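Local coordinates for uncharacterized protein (Mycobacterium tuberculosis, PDB 6Y56), which is a toxin of a toxin-antitoxin system and a nucleotidyltransferase of the AbiEii family, which probably acts by modifying tRNA acceptor stems, at residues W108-R113 with A124-A129; D25-H30 with F94-Q99; Y33-T38 with C83-G88; A178-L183 with D238-L243. All coordinates share one frame; numbering follows the deposited sequence.

Contacts 1, 2 and 3 lie on the same side of the chain's centre and touch one another. Contact 1 joins two strands of the central mixed sheet by backbone hydrogen bonds. Contact 2 packs helix 19-38 on the next strand, 94-100, and is the fully buried one, made of aromatic and aliphatic groups. Contact 3 uses the far end of the same helix against helix 76-86; it is aliphatic and partly open to solvent. Contact 4 touches none of them; its nearest atoms are about 7 Å from contact 1 and about 17 Å from contact 3. It joins two helix starts through a charged arginine grip, with apolar groups packed beside it.

Contact 1: residues W108-R113 with A124-A129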
loop_
_atom_site.group_PDB
_atom_site.type_symbol
_atom_site.label_atom_id
_atom_site.label_comp_id
_atom_site.label_asym_id
_atom_site.label_seq_id
_atom_site.Cartn_x
_atom_site.Cartn_y
_atom_site.Cartn_z
ATOM N N TRP A 108 -7.706 -11.311 -2.842
ATOM C CA TRP A 108 -8.536 -11.449 -4.025
ATOM C C TRP A 108 -7.760 -10.991 -5.245
ATOM O O TRP A 108 -6.984 -10.038 -5.176
ATOM C CB TRP A 108 -9.819 -10.613 -3.905
ATOM C CG TRP A 108 -10.619 -10.994 -2.707
ATOM C CD1 TRP A 108 -10.362 -10.658 -1.406
ATOM C CD2 TRP A 108 -11.776 -11.836 -2.682
ATOM N NE1 TRP A 108 -11.296 -11.237 -0.573
ATOM C CE2 TRP A 108 -12.174 -11.961 -1.338
ATOM C CE3 TRP A 108 -12.524 -12.484 -3.670
ATOM C CZ2 TRP A 108 -13.285 -12.707 -0.958
ATOM C CZ3 TRP A 108 -13.621 -13.223 -3.293
ATOM C CH2 TRP A 108 -13.992 -13.333 -1.949
ATOM N N GLN A 109 -7.968 -11.669 -6.361
ATOM C CA GLN A 109 -7.521 -11.159 -7.643
ATOM C C GLN A 109 -8.624 -10.278 -8.211
ATOM O O GLN A 109 -9.789 -10.690 -8.254
ATOM C CB GLN A 109 -7.225 -12.306 -8.603
ATOM C CG GLN A 109 -6.841 -11.798 -9.983
ATOM C CD GLN A 109 -6.169 -12.836 -10.855
ATOM O OE1 GLN A 109 -6.213 -14.042 -10.577
ATOM N NE2 GLN A 109 -5.548 -12.370 -11.933
ATOM N N LEU A 110 -8.253 -9.079 -8.653
ATOM C CA LEU A 110 -9.198 -8.133 -9.226
ATOM C C LEU A 110 -9.105 -8.171 -10.744
ATOM O O LEU A 110 -8.011 -8.100 -11.304
ATOM C CB LEU A 110 -8.885 -6.720 -8.738
ATOM C CG LEU A 110 -9.759 -5.600 -9.306
ATOM C CD1 LEU A 110 -11.162 -5.703 -8.774
ATOM C CD2 LEU A 110 -9.144 -4.267 -8.936
ATOM N N ARG A 111 -10.251 -8.257 -11.405
ATOM C CA ARG A 111 -10.307 -8.142 -12.849
ATOM C C ARG A 111 -11.227 -6.988 -13.195
ATOM O O ARG A 111 -12.234 -6.762 -12.522
ATOM C CB ARG A 111 -10.788 -9.442 -13.487
ATOM C CG ARG A 111 -9.725 -10.536 -13.436
ATOM C CD ARG A 111 -10.122 -11.764 -14.240
ATOM N NE ARG A 111 -9.051 -12.759 -14.306
ATOM C CZ ARG A 111 -8.857 -13.720 -13.405
ATOM N NH1 ARG A 111 -9.656 -13.823 -12.348
ATOM N NH2 ARG A 111 -7.856 -14.581 -13.559
ATOM N N VAL A 112 -10.837 -6.208 -14.191
ATOM C CA VAL A 112 -11.614 -5.049 -14.600
ATOM C C VAL A 112 -11.767 -5.104 -16.112
ATOM O O VAL A 112 -10.861 -5.552 -16.819
ATOM C CB VAL A 112 -11.002 -3.707 -14.120
ATOM C CG1 VAL A 112 -10.531 -3.791 -12.668
ATOM C CG2 VAL A 112 -9.853 -3.279 -14.975
ATOM N N ARG A 113 -12.924 -4.682 -16.601
ATOM C CA ARG A 113 -13.155 -4.654 -18.039
ATOM C C ARG A 113 -13.958 -3.415 -18.386
ATOM O O ARG A 113 -14.994 -3.149 -17.773
ATOM C CB ARG A 113 -13.905 -5.904 -18.504
ATOM C CG ARG A 113 -14.036 -6.010 -20.014
ATOM C CD ARG A 113 -14.969 -7.151 -20.389
ATOM N NE ARG A 113 -16.180 -7.126 -19.575
ATOM C CZ ARG A 113 -17.211 -6.316 -19.795
ATOM N NH1 ARG A 113 -17.183 -5.460 -20.809
ATOM N NH2 ARG A 113 -18.270 -6.356 -18.997
ATOM N N ALA A 124 -3.723 -7.608 -10.757
ATOM C CA ALA A 124 -4.261 -6.676 -9.782
ATOM C C ALA A 124 -4.919 -7.461 -8.662
ATOM O O ALA A 124 -5.447 -8.553 -8.870
ATOM C CB ALA A 124 -5.275 -5.727 -10.421
ATOM N N SER A 125 -4.905 -6.888 -7.471
ATOM C CA SER A 125 -5.383 -7.607 -6.307
ATOM C C SER A 125 -6.057 -6.654 -5.335
ATOM O O SER A 125 -5.919 -5.431 -5.422
ATOM C CB SER A 125 -4.243 -8.332 -5.604
ATOM O OG SER A 125 -3.204 -7.418 -5.306
ATOM N N VAL A 126 -6.797 -7.244 -4.403
ATOM C CA VAL A 126 -7.368 -6.540 -3.264
ATOM C C VAL A 126 -7.048 -7.373 -2.035
ATOM O O VAL A 126 -7.242 -8.595 -2.044
ATOM C CB VAL A 126 -8.890 -6.369 -3.413
ATOM C CG1 VAL A 126 -9.439 -5.505 -2.296
ATOM C CG2 VAL A 126 -9.241 -5.781 -4.772
ATOM N N GLU A 127 -6.548 -6.728 -0.984
ATOM C CA GLU A 127 -6.183 -7.441 0.231
ATOM C C GLU A 127 -6.687 -6.673 1.439
ATOM O O GLU A 127 -6.675 -5.437 1.447
ATOM C CB GLU A 127 -4.669 -7.614 0.347
ATOM C CG GLU A 127 -4.245 -8.610 1.402
ATOM C CD GLU A 127 -2.742 -8.735 1.505
ATOM O OE1 GLU A 127 -2.269 -9.415 2.439
ATOM O OE2 GLU A 127 -2.037 -8.153 0.653
ATOM N N PHE A 128 -7.097 -7.409 2.471
ATOM C CA PHE A 128 -7.698 -6.837 3.670
ATOM C C PHE A 128 -6.926 -7.330 4.879
ATOM O O PHE A 128 -7.017 -8.513 5.234
ATOM C CB PHE A 128 -9.146 -7.279 3.800
ATOM C CG PHE A 128 -10.020 -6.831 2.683
ATOM C CD1 PHE A 128 -10.151 -7.596 1.541
ATOM C CD2 PHE A 128 -10.742 -5.659 2.787
ATOM C CE1 PHE A 128 -10.967 -7.208 0.505
ATOM C CE2 PHE A 128 -11.571 -5.261 1.755
ATOM C CZ PHE A 128 -11.677 -6.034 0.612
ATOM N N ALA A 129 -6.188 -6.430 5.522
ATOM C CA ALA A 129 -5.427 -6.782 6.709
ATOM C C ALA A 129 -6.351 -6.886 7.913
ATOM O O ALA A 129 -7.296 -6.102 8.062
ATOM C CB ALA A 129 -4.378 -5.706 6.987
HETATM O O HOH W 1 -5.698 -9.434 -12.148
#
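Trp108 and Phe128 meet at one corner of this strand pair, with CD1 of Trp108 4.0 Å from CE1 of Phe128. Their planes stand at 90°. The indole carbon lies at the edge of the phenyl ring and near its plane, while Phe128 CE1 comes to the indole obliquely. In Trp108, CG is anti to the carbonyl carbon (chi1 -58°), and the ring edge passes by Val126 O. Its NE1 bonds to Gly105 O. Cys83 of helix 76-86 touches both rings.

Leu110 and Val126 lie on the same side of the sheet as Trp108. CB of Leu110 packs 4.1 Å from CG2 of Val126 and touches the methyl of Ala124.

The strands form an antiparallel beta hairpin, 107-114 with 125-129, within the mixed sheet of the nucleotidyltransferase fold. Trp108 and Val126 are a hydrogen-bonded pair. Trp108 N donates to Val126 O at 2.9 Å, nearly along the C=O axis, and Val126 N returns a bond to Trp108 O. Gln109 and Ser125 form the next, non-hydrogen-bonded pair. Beyond it Leu110 N donates to Ala124 O at 2.9 Å, from above the carbonyl plane.

A water continues the pairing. It accepts from Ala124 N at 3.0 Å and from Gln109 NE2 at 2.9 Å, and it lies 2.8 Å from Leu110 O, to which it can donate. Water thus takes the place of a direct bond between Ala124 N and Leu110 O. The chemistry is divided: backbone polar groups fix the register, and apolar side chains join one face of the sheet to helix 76-86.

Contact 2: residues D25-H30 with F94-Q99; sequences DVAQDH and FEFGVQ
This is a buried helix-on-sheet contact: Val26, Ala27 and His30 of helix 19-38 pack on Phe94 and Phe96 of strand 94-100. The helix runs nearly across the strand, at 82°, and the two axes approach to 9.4 Å.

Phe94 is met by three helix residues. Ala27 CA lies over the centre of its ring, 4.0 Å from the centroid, in a CH-pi contact. The methyl CB of Ala27 sits 3.6 Å from Phe94 CE1. Val26 CG1 comes in at the far end of the ring, 3.7 Å from Phe94 CZ. The edge of Phe94 also points at His30. Its CE2 stands over the centre of the imidazole, and the planes are inclined at 57°, an edge-to-face pair.

The strand belongs to the mixed sheet of the nucleotidyltransferase fold, and helix 19-38 covers part of one face, beside helix 76-86. The neighbouring strand 107-114 shares in this packing, since Val112 touches both Ala27 and Phe96.

Phe96 meets the helix by its rim. Its CZ lies 3.4 Å from Ala27 O, with the oxygen near the ring plane, and 4.2 Å from His30 CB.

In His30, CG is anti to the carbonyl carbon (chi1 -76°). A bond within the helix helps set the turn of the ring: ND1 donates to Val26 O at 2.9 Å, from above the carbonyl plane. That oxygen also receives the backbone N of His30, so two donors share it. Tyr151 and Phe153 also meet the imidazole, the latter edge-to-face.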
loop_
_atom_site.group_PDB
_atom_site.type_symbol
_atom_site.label_atom_id
_atom_site.label_comp_id
_atom_site.label_asym_id
_atom_site.label_seq_id
_atom_site.Cartn_x
_atom_site.Cartn_y
_atom_site.Cartn_z
ATOM N N ASP A 25 -5.317 1.981 -13.200
ATOM C CA ASP A 25 -5.319 3.138 -12.308
ATOM C C ASP A 25 -6.667 3.852 -12.360
ATOM O O ASP A 25 -7.259 4.185 -11.319
ATOM C CB ASP A 25 -4.174 4.085 -12.707
ATOM C CG ASP A 25 -4.036 5.278 -11.776
ATOM O OD1 ASP A 25 -3.667 5.075 -10.604
ATOM O OD2 ASP A 25 -4.293 6.430 -12.205
ATOM N N VAL A 26 -7.183 4.067 -13.571
ATOM C CA VAL A 26 -8.483 4.708 -13.726
ATOM C C VAL A 26 -9.583 3.830 -13.140
ATOM O O VAL A 26 -10.486 4.322 -12.446
ATOM C CB VAL A 26 -8.741 5.022 -15.213
ATOM C CG1 VAL A 26 -10.163 5.496 -15.425
ATOM C CG2 VAL A 26 -7.760 6.056 -15.717
ATOM N N ALA A 27 -9.535 2.520 -13.422
ATOM C CA ALA A 27 -10.548 1.604 -12.898
ATOM C C ALA A 27 -10.566 1.616 -11.376
ATOM O O ALA A 27 -11.642 1.611 -10.764
ATOM C CB ALA A 27 -10.294 0.192 -13.429
ATOM N N GLN A 28 -9.386 1.648 -10.748
ATOM C CA GLN A 28 -9.324 1.733 -9.291
ATOM C C GLN A 28 -10.038 2.969 -8.762
ATOM O O GLN A 28 -10.708 2.908 -7.721
ATOM C CB GLN A 28 -7.872 1.784 -8.827
ATOM C CG GLN A 28 -7.084 0.529 -9.041
ATOM C CD GLN A 28 -5.618 0.760 -8.807
ATOM O OE1 GLN A 28 -5.123 1.876 -8.990
ATOM N NE2 GLN A 28 -4.910 -0.284 -8.407
ATOM N N ASP A 29 -9.874 4.121 -9.430
ATOM C CA ASP A 29 -10.571 5.326 -8.976
ATOM C C ASP A 29 -12.075 5.120 -9.007
ATOM O O ASP A 29 -12.799 5.589 -8.119
ATOM C CB ASP A 29 -10.241 6.528 -9.863
ATOM C CG ASP A 29 -8.791 6.929 -9.801
ATOM O OD1 ASP A 29 -8.076 6.522 -8.853
ATOM O OD2 ASP A 29 -8.369 7.662 -10.707
ATOM N N HIS A 30 -12.555 4.433 -10.040
ATOM C CA HIS A 30 -13.979 4.154 -10.168
ATOM C C HIS A 30 -14.448 3.204 -9.074
ATOM O O HIS A 30 -15.531 3.394 -8.509
ATOM C CB HIS A 30 -14.276 3.593 -11.564
ATOM C CG HIS A 30 -14.277 4.632 -12.645
ATOM N ND1 HIS A 30 -13.147 5.332 -13.009
ATOM C CD2 HIS A 30 -15.276 5.096 -13.434
ATOM C CE1 HIS A 30 -13.449 6.187 -13.973
ATOM N NE2 HIS A 30 -14.737 6.064 -14.246
ATOM N N PHE A 94 -16.897 0.636 -16.546
ATOM C CA PHE A 94 -16.101 -0.445 -15.973
ATOM C C PHE A 94 -16.981 -1.482 -15.292
ATOM O O PHE A 94 -17.925 -1.136 -14.575
ATOM C CB PHE A 94 -15.125 0.081 -14.921
ATOM C CG PHE A 94 -14.019 0.926 -15.479
ATOM C CD1 PHE A 94 -12.877 0.347 -16.026
ATOM C CD2 PHE A 94 -14.139 2.306 -15.473
ATOM C CE1 PHE A 94 -11.858 1.142 -16.543
ATOM C CE2 PHE A 94 -13.126 3.106 -15.983
ATOM C CZ PHE A 94 -11.986 2.526 -16.517
ATOM N N GLU A 95 -16.623 -2.748 -15.469
ATOM C CA GLU A 95 -17.176 -3.853 -14.702
ATOM C C GLU A 95 -16.043 -4.501 -13.929
ATOM O O GLU A 95 -14.926 -4.622 -14.442
ATOM C CB GLU A 95 -17.821 -4.906 -15.616
ATOM C CG GLU A 95 -18.604 -5.974 -14.857
ATOM C CD GLU A 95 -19.100 -7.091 -15.759
ATOM O OE1 GLU A 95 -19.287 -6.843 -16.969
ATOM O OE2 GLU A 95 -19.301 -8.217 -15.256
ATOM N N PHE A 96 -16.335 -4.912 -12.699
ATOM C CA PHE A 96 -15.338 -5.456 -11.792
ATOM C C PHE A 96 -15.698 -6.875 -11.393
ATOM O O PHE A 96 -16.870 -7.243 -11.317
ATOM C CB PHE A 96 -15.249 -4.608 -10.529
ATOM C CG PHE A 96 -14.870 -3.182 -10.807
ATOM C CD1 PHE A 96 -13.533 -2.807 -10.866
ATOM C CD2 PHE A 96 -15.835 -2.224 -11.063
ATOM C CE1 PHE A 96 -13.172 -1.500 -11.135
ATOM C CE2 PHE A 96 -15.465 -0.907 -11.331
ATOM C CZ PHE A 96 -14.138 -0.555 -11.375
ATOM N N GLY A 97 -14.670 -7.660 -11.122
ATOM C CA GLY A 97 -14.858 -8.975 -10.539
ATOM C C GLY A 97 -13.695 -9.270 -9.621
ATOM O O GLY A 97 -12.572 -8.805 -9.844
ATOM N N VAL A 98 -13.970 -10.025 -8.566
ATOM C CA VAL A 98 -12.932 -10.465 -7.647
ATOM C C VAL A 98 -13.025 -11.970 -7.477
ATOM O O VAL A 98 -14.124 -12.526 -7.364
ATOM C CB VAL A 98 -12.965 -9.735 -6.284
ATOM C CG1 VAL A 98 -12.366 -8.322 -6.415
ATOM C CG2 VAL A 98 -14.382 -9.691 -5.720
ATOM N N GLN A 99 -11.869 -12.625 -7.463
ATOM C CA GLN A 99 -11.762 -14.059 -7.249
ATOM C C GLN A 99 -10.836 -14.297 -6.067
ATOM O O GLN A 99 -9.746 -13.727 -6.003
ATOM C CB GLN A 99 -11.188 -14.742 -8.485
ATOM C CG GLN A 99 -11.144 -16.252 -8.348
ATOM C CD GLN A 99 -10.788 -16.945 -9.644
ATOM O OE1 GLN A 99 -11.351 -17.993 -9.972
ATOM N NE2 GLN A 99 -9.851 -16.366 -10.393
#

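Contact 3: residues Y33-T38 with C83-G88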
loop_
_atom_site.group_PDB
_atom_site.type_symbol
_atom_site.label_atom_id
_atom_site.label_comp_id
_atom_site.label_asym_id
_atom_site.label_seq_id
_atom_site.Cartn_x
_atom_site.Cartn_y
_atom_site.Cartn_z
ATOM N N TYR A 33 -14.581 5.083 -5.804
ATOM C CA TYR A 33 -15.790 5.904 -5.790
ATOM C C TYR A 33 -17.005 5.068 -5.405
ATOM O O TYR A 33 -17.801 5.459 -4.544
ATOM C CB TYR A 33 -15.998 6.541 -7.166
ATOM C CG TYR A 33 -17.305 7.308 -7.279
ATOM C CD1 TYR A 33 -17.491 8.497 -6.588
ATOM C CD2 TYR A 33 -18.353 6.837 -8.059
ATOM C CE1 TYR A 33 -18.677 9.205 -6.673
ATOM C CE2 TYR A 33 -19.548 7.550 -8.149
ATOM C CZ TYR A 33 -19.694 8.722 -7.449
ATOM O OH TYR A 33 -20.870 9.433 -7.534
ATOM N N LEU A 34 -17.168 3.905 -6.028
ATOM C CA LEU A 34 -18.285 3.034 -5.674
ATOM C C LEU A 34 -18.286 2.700 -4.187
ATOM O O LEU A 34 -19.312 2.821 -3.510
ATOM C CB LEU A 34 -18.198 1.757 -6.505
ATOM C CG LEU A 34 -19.155 0.657 -6.048
ATOM C CD1 LEU A 34 -20.580 1.005 -6.447
ATOM C CD2 LEU A 34 -18.713 -0.694 -6.594
ATOM N N LEU A 35 -17.136 2.286 -3.655
ATOM C CA LEU A 35 -17.064 1.953 -2.237
ATOM C C LEU A 35 -17.436 3.149 -1.377
ATOM O O LEU A 35 -18.143 3.008 -0.371
ATOM C CB LEU A 35 -15.657 1.483 -1.872
ATOM C CG LEU A 35 -15.206 0.154 -2.482
ATOM C CD1 LEU A 35 -13.861 -0.244 -1.900
ATOM C CD2 LEU A 35 -16.219 -0.962 -2.250
ATOM N N SER A 36 -16.985 4.346 -1.766
ATOM C CA SER A 36 -17.242 5.521 -0.942
ATOM C C SER A 36 -18.722 5.853 -0.898
ATOM O O SER A 36 -19.192 6.472 0.063
ATOM C CB SER A 36 -16.472 6.724 -1.473
ATOM O OG SER A 36 -17.051 7.234 -2.668
ATOM N N GLN A 37 -19.462 5.466 -1.927
ATOM C CA GLN A 37 -20.889 5.744 -1.961
ATOM C C GLN A 37 -21.711 4.734 -1.179
ATOM O O GLN A 37 -22.886 5.007 -0.910
ATOM C CB GLN A 37 -21.387 5.781 -3.408
ATOM C CG GLN A 37 -20.918 6.997 -4.202
ATOM C CD GLN A 37 -21.682 8.271 -3.845
ATOM O OE1 GLN A 37 -21.150 9.168 -3.187
ATOM N NE2 GLN A 37 -22.933 8.357 -4.287
ATOM N N THR A 38 -21.139 3.596 -0.801
ATOM C CA THR A 38 -21.915 2.468 -0.300
ATOM C C THR A 38 -21.466 1.967 1.066
ATOM O O THR A 38 -22.308 1.560 1.870
ATOM C CB THR A 38 -21.840 1.305 -1.307
ATOM O OG1 THR A 38 -22.061 1.780 -2.645
ATOM C CG2 THR A 38 -22.858 0.238 -0.972
ATOM N N CYS A 83 -16.348 -7.100 -0.553
ATOM C CA CYS A 83 -16.123 -8.013 -1.667
ATOM C C CYS A 83 -17.413 -8.297 -2.433
ATOM O O CYS A 83 -17.398 -8.373 -3.668
ATOM C CB CYS A 83 -15.468 -9.304 -1.163
ATOM S SG CYS A 83 -13.761 -9.034 -0.609
ATOM N N GLU A 84 -18.536 -8.460 -1.727
ATOM C CA GLU A 84 -19.810 -8.658 -2.418
ATOM C C GLU A 84 -20.169 -7.437 -3.252
ATOM O O GLU A 84 -20.735 -7.564 -4.344
ATOM C CB GLU A 84 -20.934 -8.934 -1.417
ATOM C CG GLU A 84 -20.902 -10.295 -0.739
ATOM C CD GLU A 84 -22.183 -10.561 0.037
ATOM O OE1 GLU A 84 -23.258 -10.111 -0.421
ATOM O OE2 GLU A 84 -22.130 -11.204 1.105
ATOM N N LEU A 85 -19.826 -6.246 -2.759
ATOM C CA LEU A 85 -20.114 -5.027 -3.499
ATOM C C LEU A 85 -19.264 -4.936 -4.755
ATOM O O LEU A 85 -19.774 -4.588 -5.828
ATOM C CB LEU A 85 -19.880 -3.820 -2.602
ATOM C CG LEU A 85 -20.126 -2.472 -3.254
ATOM C CD1 LEU A 85 -21.577 -2.367 -3.707
ATOM C CD2 LEU A 85 -19.781 -1.364 -2.276
ATOM N N ILE A 86 -17.970 -5.248 -4.645
ATOM C CA ILE A 86 -17.068 -5.154 -5.792
ATOM C C ILE A 86 -17.466 -6.152 -6.868
ATOM O O ILE A 86 -17.558 -5.808 -8.054
ATOM C CB ILE A 86 -15.613 -5.376 -5.348
ATOM C CG1 ILE A 86 -15.156 -4.242 -4.424
ATOM C CG2 ILE A 86 -14.704 -5.466 -6.573
ATOM C CD1 ILE A 86 -13.785 -4.469 -3.826
ATOM N N ASP A 87 -17.701 -7.405 -6.473
ATOM C CA ASP A 87 -17.860 -8.481 -7.443
ATOM C C ASP A 87 -19.120 -8.285 -8.285
ATOM O O ASP A 87 -20.240 -8.293 -7.765
ATOM C CB ASP A 87 -17.884 -9.830 -6.734
ATOM C CG ASP A 87 -17.666 -10.979 -7.684
ATOM O OD1 ASP A 87 -16.837 -10.862 -8.605
ATOM O OD2 ASP A 87 -18.344 -12.012 -7.512
ATOM N N GLY A 88 -18.931 -8.120 -9.587
ATOM C CA GLY A 88 -20.026 -7.905 -10.506
ATOM C C GLY A 88 -20.468 -6.465 -10.645
ATOM O O GLY A 88 -21.370 -6.192 -11.446
#
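The C-terminal part of helix 19-38 packs against the last turn of helix 76-86, with Leu35 CA and Leu85 CA 7.7 Å apart. This is aliphatic helix-helix packing in the nucleotidyltransferase fold, next to the central sheet. No hydrogen bond crosses it.

Leu85 is the centre of the contact. Its CG is anti to the backbone N (chi1 179°), and the side chain meets three residues of the other helix. Leu34 reaches it tip to tip, with CD2 of Leu34 4.0 Å from CG of Leu85. Leu35 slides past in the opposite direction, and its CD2 comes within 3.6 Å of Leu85 CD2. The Leu35 and Ile86 side chains cross obliquely, with Leu35 CD2 4.1 Å from Ile86 CG1. Leu35 and Ile86 are buried, and Ile86 goes on to touch Phe96 and Val98 of strand 94-100. The contact thus passes from the sheet side to an exposed margin at Thr38.

Past Ile86, helix 76-86 ends and Asp87 leaves helical geometry. Asp87 OD1 accepts from Val98 N, and the backbone of Gly88 bonds to Phe96, which ties this turn to the sheet.

Thr38 meets Leu85 tip to tip. Its hydroxyl is turned back to its own helix, where OG1 donates to Leu34 O at 3.1 Å. The carbon side of Thr38 faces the leucine, with CB 3.5 Å and CG2 3.7 Å from Leu85 CD2.

Contact 4: residues A178-L183 with D238-L243; sequences ALARDL and DSIGVL
Arg181 grips the carbonyl oxygen of Asp238 side-on with two nitrogens. NE and NH2 each donate to Asp238 O at 2.9 Å, and the oxygen lies in the guanidinium plane. NE lies in the carbonyl plane, while NH2 comes from above it. The contact joins the starts of two helices, 180-189 and 240-243, within the AbiEii toxin family region.

The carboxylate of Asp238 does something different. It stacks on one face of the guanidinium, with the planes 8° apart. Its OD2 is 3.0 Å from NE of Arg181, but no N-H points at it, so this salt bridge rests on charge alone. Leu243 covers the opposite face, where its CD1 lies 3.4 Å above the plane, offset toward the rim. The guanidinium is therefore sandwiched between a carboxylate and a methyl group.

The arginine chain is extended from CG to NE, which carries the charged end across to Asp238. NH1 turns elsewhere and bonds to Thr67 OG1, so the group is held on a further side. In Asp238, CG is anti to the backbone N (chi1 -165°), on the arginine side.

Beside the polar pair, Ala180 packs on Ile240, and Met249 of helix 249-259 touches Ala180. The backbone of Leu243 is bonded to Phe65, and Arg15 bonds to Gly241 O. Ala180 meets Ile240 by its methyl, with CB 3.9 Å from Ile240 CG2.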
loop_
_atom_site.group_PDB
_atom_site.type_symbol
_atom_site.label_atom_id
_atom_site.label_comp_id
_atom_site.label_asym_id
_atom_site.label_seq_id
_atom_site.Cartn_x
_atom_site.Cartn_y
_atom_site.Cartn_z
ATOM N N ALA A 178 12.698 -8.352 -0.315
ATOM C CA ALA A 178 13.109 -7.166 -1.060
ATOM C C ALA A 178 12.280 -7.066 -2.336
ATOM O O ALA A 178 12.448 -7.872 -3.258
ATOM C CB ALA A 178 14.600 -7.248 -1.380
ATOM N N LEU A 179 11.379 -6.081 -2.389
ATOM C CA LEU A 179 10.498 -5.872 -3.532
ATOM C C LEU A 179 10.786 -4.510 -4.150
ATOM O O LEU A 179 10.822 -3.501 -3.441
ATOM C CB LEU A 179 9.025 -5.932 -3.104
ATOM C CG LEU A 179 8.548 -7.151 -2.313
ATOM C CD1 LEU A 179 7.053 -7.044 -1.983
ATOM C CD2 LEU A 179 8.855 -8.452 -3.065
ATOM N N ALA A 180 10.947 -4.469 -5.477
ATOM C CA ALA A 180 11.256 -3.197 -6.126
ATOM C C ALA A 180 10.166 -2.155 -5.909
ATOM O O ALA A 180 10.471 -0.963 -5.810
ATOM C CB ALA A 180 11.501 -3.398 -7.624
ATOM N N ARG A 181 8.893 -2.572 -5.851
ATOM C CA ARG A 181 7.832 -1.593 -5.634
ATOM C C ARG A 181 7.943 -0.978 -4.248
ATOM O O ARG A 181 7.701 0.225 -4.073
ATOM C CB ARG A 181 6.455 -2.234 -5.834
ATOM C CG ARG A 181 6.206 -2.777 -7.243
ATOM C CD ARG A 181 4.899 -3.563 -7.301
ATOM N NE ARG A 181 4.671 -4.179 -8.608
ATOM C CZ ARG A 181 3.473 -4.532 -9.068
ATOM N NH1 ARG A 181 2.393 -4.329 -8.329
ATOM N NH2 ARG A 181 3.361 -5.089 -10.270
ATOM N N ASP A 182 8.356 -1.774 -3.261
ATOM C CA ASP A 182 8.556 -1.226 -1.924
ATOM C C ASP A 182 9.769 -0.305 -1.897
ATOM O O ASP A 182 9.746 0.737 -1.236
ATOM C CB ASP A 182 8.766 -2.342 -0.908
ATOM C CG ASP A 182 7.493 -3.095 -0.564
ATOM O OD1 ASP A 182 6.388 -2.641 -0.921
ATOM O OD2 ASP A 182 7.618 -4.175 0.052
ATOM N N LEU A 183 10.845 -0.683 -2.598
ATOM C CA LEU A 183 12.010 0.193 -2.693
ATOM C C LEU A 183 11.637 1.537 -3.309
ATOM O O LEU A 183 12.055 2.594 -2.823
ATOM C CB LEU A 183 13.087 -0.495 -3.532
ATOM C CG LEU A 183 14.344 0.322 -3.855
ATOM C CD1 LEU A 183 15.099 0.675 -2.576
ATOM C CD2 LEU A 183 15.231 -0.455 -4.811
ATOM N N ASP A 238 8.948 -7.370 -10.156
ATOM C CA ASP A 238 7.489 -7.294 -10.236
ATOM C C ASP A 238 7.014 -6.163 -11.148
ATOM O O ASP A 238 6.208 -5.312 -10.767
ATOM C CB ASP A 238 6.853 -7.223 -8.848
ATOM C CG ASP A 238 5.364 -7.510 -8.872
ATOM O OD1 ASP A 238 4.891 -8.182 -9.820
ATOM O OD2 ASP A 238 4.669 -7.062 -7.934
ATOM N N SER A 239 7.541 -6.151 -12.370
ATOM C CA SER A 239 7.075 -5.238 -13.416
ATOM C C SER A 239 7.202 -3.764 -13.023
ATOM O O SER A 239 6.412 -2.929 -13.469
ATOM C CB SER A 239 5.642 -5.561 -13.855
ATOM O OG SER A 239 5.559 -6.881 -14.362
ATOM N N ILE A 240 8.193 -3.423 -12.192
ATOM C CA ILE A 240 8.366 -2.027 -11.800
ATOM C C ILE A 240 8.539 -1.128 -13.021
ATOM O O ILE A 240 8.060 0.012 -13.032
ATOM C CB ILE A 240 9.504 -1.874 -10.760
ATOM C CG1 ILE A 240 9.652 -0.420 -10.299
ATOM C CG2 ILE A 240 10.823 -2.405 -11.310
ATOM C CD1 ILE A 240 8.494 0.065 -9.440
ATOM N N GLY A 241 9.191 -1.631 -14.077
ATOM C CA GLY A 241 9.397 -0.845 -15.282
ATOM C C GLY A 241 8.126 -0.532 -16.033
ATOM O O GLY A 241 8.092 0.440 -16.795
ATOM N N VAL A 242 7.080 -1.338 -15.845
ATOM C CA VAL A 242 5.771 -0.995 -16.387
ATOM C C VAL A 242 5.172 0.174 -15.618
ATOM O O VAL A 242 4.552 1.071 -16.199
ATOM C CB VAL A 242 4.858 -2.236 -16.353
ATOM C CG1 VAL A 242 3.450 -1.887 -16.793
ATOM C CG2 VAL A 242 5.439 -3.356 -17.214
ATOM N N LEU A 243 5.381 0.202 -14.308
ATOM C CA LEU A 243 4.678 1.122 -13.430
ATOM C C LEU A 243 5.320 2.495 -13.342
ATOM O O LEU A 243 4.647 3.452 -12.946
ATOM C CB LEU A 243 4.594 0.522 -12.021
ATOM C CG LEU A 243 3.986 -0.886 -12.000
ATOM C CD1 LEU A 243 4.040 -1.452 -10.590
ATOM C CD2 LEU A 243 2.553 -0.889 -12.529
#